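Local coordinates for elongation factor G (Thermus thermophilus, PDB 2DY1), which binds GTP and magnesium and probably acts as a GTPase elongation factor in the translocation step of protein synthesis, at residues 622-625 / 626-629. Sequence-based numbering, arbitrary orientation.
Sequences VLEY and YKAL
Tyr626 sets its ring against the turn that leads into its own helix. CE1 lies 3.6 Å from Leu623 O, which sits at the ring edge, near its plane, and CD1 packs on Glu624 CA at 3.7 Å. Tyr626 CG stands between the backbone N and the carbonyl carbon (chi1 72°), which turns the ring back toward the turn residues. Lys627 CG covers one ring face, offset toward the rim. Glu624 is the N-cap residue and the third residue of the type I turn from Val622 to Tyr625. Its carbonyl O accepts Lys627 N at 2.9 Å, with the donor well above the carbonyl plane. Its side chain reaches forward, and OE2 forms a salt bridge with the extended Lys627 at NZ, 2.9 Å away. NZ comes from above the carboxylate plane. A water links the same OE2 to Tyr626 OH, which makes OE2 a shared acceptor. With an alanine here, the Lys627 ammonium would probably lose its carboxylate mate and the Tyr626 hydroxyl its water link to this residue. Tyr625 O accepts Leu629 N at 2.9 Å, the first well-formed i to i+4 bond. On the buried side, Leu629 CD1 makes an apolar contact with Tyr625 CE1 at 4.0 Å. This is the start of helix 625-633 in the C-terminal domain: Tyr625 packs on strand 569-583 and helix 587-596, while Tyr626 and Leu629 meet Tyr639 of strand 638-648.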
ATOM      1  N   VAL A 622      -0.953  20.180 -10.741  1.00 31.06           N
ATOM      2  CA  VAL A 622      -0.459  19.302  -9.680  1.00 26.05           C
ATOM      3  C   VAL A 622      -0.278  17.828 -10.042  1.00 25.51           C
ATOM      4  O   VAL A 622      -0.281  16.981  -9.155  1.00 24.79           O
ATOM      5  CB  VAL A 622      -1.402  19.341  -8.456  1.00 25.36           C
ATOM      6  CG1 VAL A 622      -1.288  20.686  -7.738  1.00 26.97           C
ATOM      7  CG2 VAL A 622      -2.843  19.097  -8.906  1.00 28.58           C
ATOM      8  N   LEU A 623      -0.113  17.510 -11.317  1.00 22.73           N
ATOM      9  CA  LEU A 623       0.044  16.109 -11.687  1.00 25.07           C
ATOM     10  C   LEU A 623       1.343  15.514 -11.154  1.00 23.03           C
ATOM     11  O   LEU A 623       1.471  14.293 -11.030  1.00 22.12           O
ATOM     12  CB  LEU A 623      -0.044  15.946 -13.198  1.00 24.92           C
ATOM     13  CG  LEU A 623      -1.486  15.974 -13.719  1.00 30.35           C
ATOM     14  CD1 LEU A 623      -1.486  16.107 -15.223  1.00 36.20           C
ATOM     15  CD2 LEU A 623      -2.203  14.702 -13.291  1.00 30.98           C
ATOM     16  N   GLU A 624       2.315  16.372 -10.851  1.00 23.34           N
ATOM     17  CA  GLU A 624       3.570  15.889 -10.291  1.00 21.08           C
ATOM     18  C   GLU A 624       3.846  16.553  -8.962  1.00 23.62           C
ATOM     19  O   GLU A 624       5.001  16.703  -8.566  1.00 24.62           O
ATOM     20  CB  GLU A 624       4.744  16.133 -11.243  1.00 26.04           C
ATOM     21  CG  GLU A 624       4.656  15.301 -12.497  1.00 23.80           C
ATOM     22  CD  GLU A 624       5.985  15.120 -13.175  1.00 30.19           C
ATOM     23  OE1 GLU A 624       6.624  16.134 -13.523  1.00 24.90           O
ATOM     24  OE2 GLU A 624       6.390  13.957 -13.366  1.00 26.95           O
ATOM     25  N   TYR A 625       2.787  16.939  -8.259  1.00 21.04           N
ATOM     26  CA  TYR A 625       2.960  17.572  -6.966  1.00 26.56           C
ATOM     27  C   TYR A 625       3.710  16.590  -6.056  1.00 25.79           C
ATOM     28  O   TYR A 625       4.516  17.001  -5.223  1.00 25.81           O
ATOM     29  CB  TYR A 625       1.594  17.936  -6.365  1.00 27.99           C
ATOM     30  CG  TYR A 625       1.671  18.894  -5.194  1.00 28.79           C
ATOM     31  CD1 TYR A 625       1.159  18.542  -3.945  1.00 29.67           C
ATOM     32  CD2 TYR A 625       2.263  20.154  -5.334  1.00 34.88           C
ATOM     33  CE1 TYR A 625       1.236  19.424  -2.855  1.00 28.73           C
ATOM     34  CE2 TYR A 625       2.347  21.038  -4.252  1.00 31.55           C
ATOM     35  CZ  TYR A 625       1.832  20.666  -3.022  1.00 36.42           C
ATOM     36  OH  TYR A 625       1.917  21.531  -1.955  1.00 32.50           O
ATOM     37  N   TYR A 626       3.472  15.291  -6.242  1.00 22.48           N
ATOM     38  CA  TYR A 626       4.132  14.279  -5.423  1.00 23.77           C
ATOM     39  C   TYR A 626       5.657  14.359  -5.521  1.00 19.58           C
ATOM     40  O   TYR A 626       6.351  13.982  -4.582  1.00 24.44           O
ATOM     41  CB  TYR A 626       3.646  12.858  -5.789  1.00 19.44           C
ATOM     42  CG  TYR A 626       4.125  12.315  -7.122  1.00 15.99           C
ATOM     43  CD1 TYR A 626       3.529  12.713  -8.321  1.00 18.51           C
ATOM     44  CD2 TYR A 626       5.155  11.368  -7.180  1.00 16.17           C
ATOM     45  CE1 TYR A 626       3.937  12.184  -9.533  1.00 15.05           C
ATOM     46  CE2 TYR A 626       5.575  10.832  -8.396  1.00 19.27           C
ATOM     47  CZ  TYR A 626       4.959  11.242  -9.567  1.00 18.87           C
ATOM     48  OH  TYR A 626       5.358  10.689 -10.760  1.00 17.22           O
ATOM     49  N   LYS A 627       6.175  14.861  -6.640  1.00 19.14           N
ATOM     50  CA  LYS A 627       7.627  14.972  -6.816  1.00 19.51           C
ATOM     51  C   LYS A 627       8.199  16.223  -6.162  1.00 25.36           C
ATOM     52  O   LYS A 627       9.343  16.226  -5.714  1.00 28.51           O
ATOM     53  CB  LYS A 627       8.003  14.987  -8.304  1.00 22.06           C
ATOM     54  CG  LYS A 627       7.831  13.658  -9.027  1.00 20.74           C
ATOM     55  CD  LYS A 627       8.415  13.719 -10.438  1.00 24.58           C
ATOM     56  CE  LYS A 627       8.264  12.389 -11.149  1.00 22.44           C
ATOM     57  NZ  LYS A 627       8.734  12.451 -12.573  1.00 25.60           N
ATOM     58  N   ALA A 628       7.394  17.274  -6.093  1.00 27.43           N
ATOM     59  CA  ALA A 628       7.838  18.546  -5.535  1.00 27.84           C
ATOM     60  C   ALA A 628       7.618  18.731  -4.039  1.00 31.77           C
ATOM     61  O   ALA A 628       8.358  19.475  -3.390  1.00 34.13           O
ATOM     62  CB  ALA A 628       7.169  19.691  -6.295  1.00 28.68           C
ATOM     63  N   LEU A 629       6.616  18.063  -3.484  1.00 30.16           N
ATOM     64  CA  LEU A 629       6.314  18.232  -2.065  1.00 31.49           C
ATOM     65  C   LEU A 629       7.490  18.042  -1.109  1.00 36.52           C
ATOM     66  O   LEU A 629       7.672  18.833  -0.184  1.00 35.74           O
ATOM     67  CB  LEU A 629       5.170  17.316  -1.640  1.00 33.42           C
ATOM     68  CG  LEU A 629       4.681  17.629  -0.222  1.00 37.93           C
ATOM     69  CD1 LEU A 629       4.183  19.073  -0.153  1.00 35.29           C
ATOM     70  CD2 LEU A 629       3.581  16.663   0.171  1.00 34.46           C
TER
HETATM   71  O   HOH W   1       0.853  14.570  -7.470  1.00 21.85           O
HETATM   72  O   HOH W   2       4.723  11.842 -13.036  1.00 19.23           O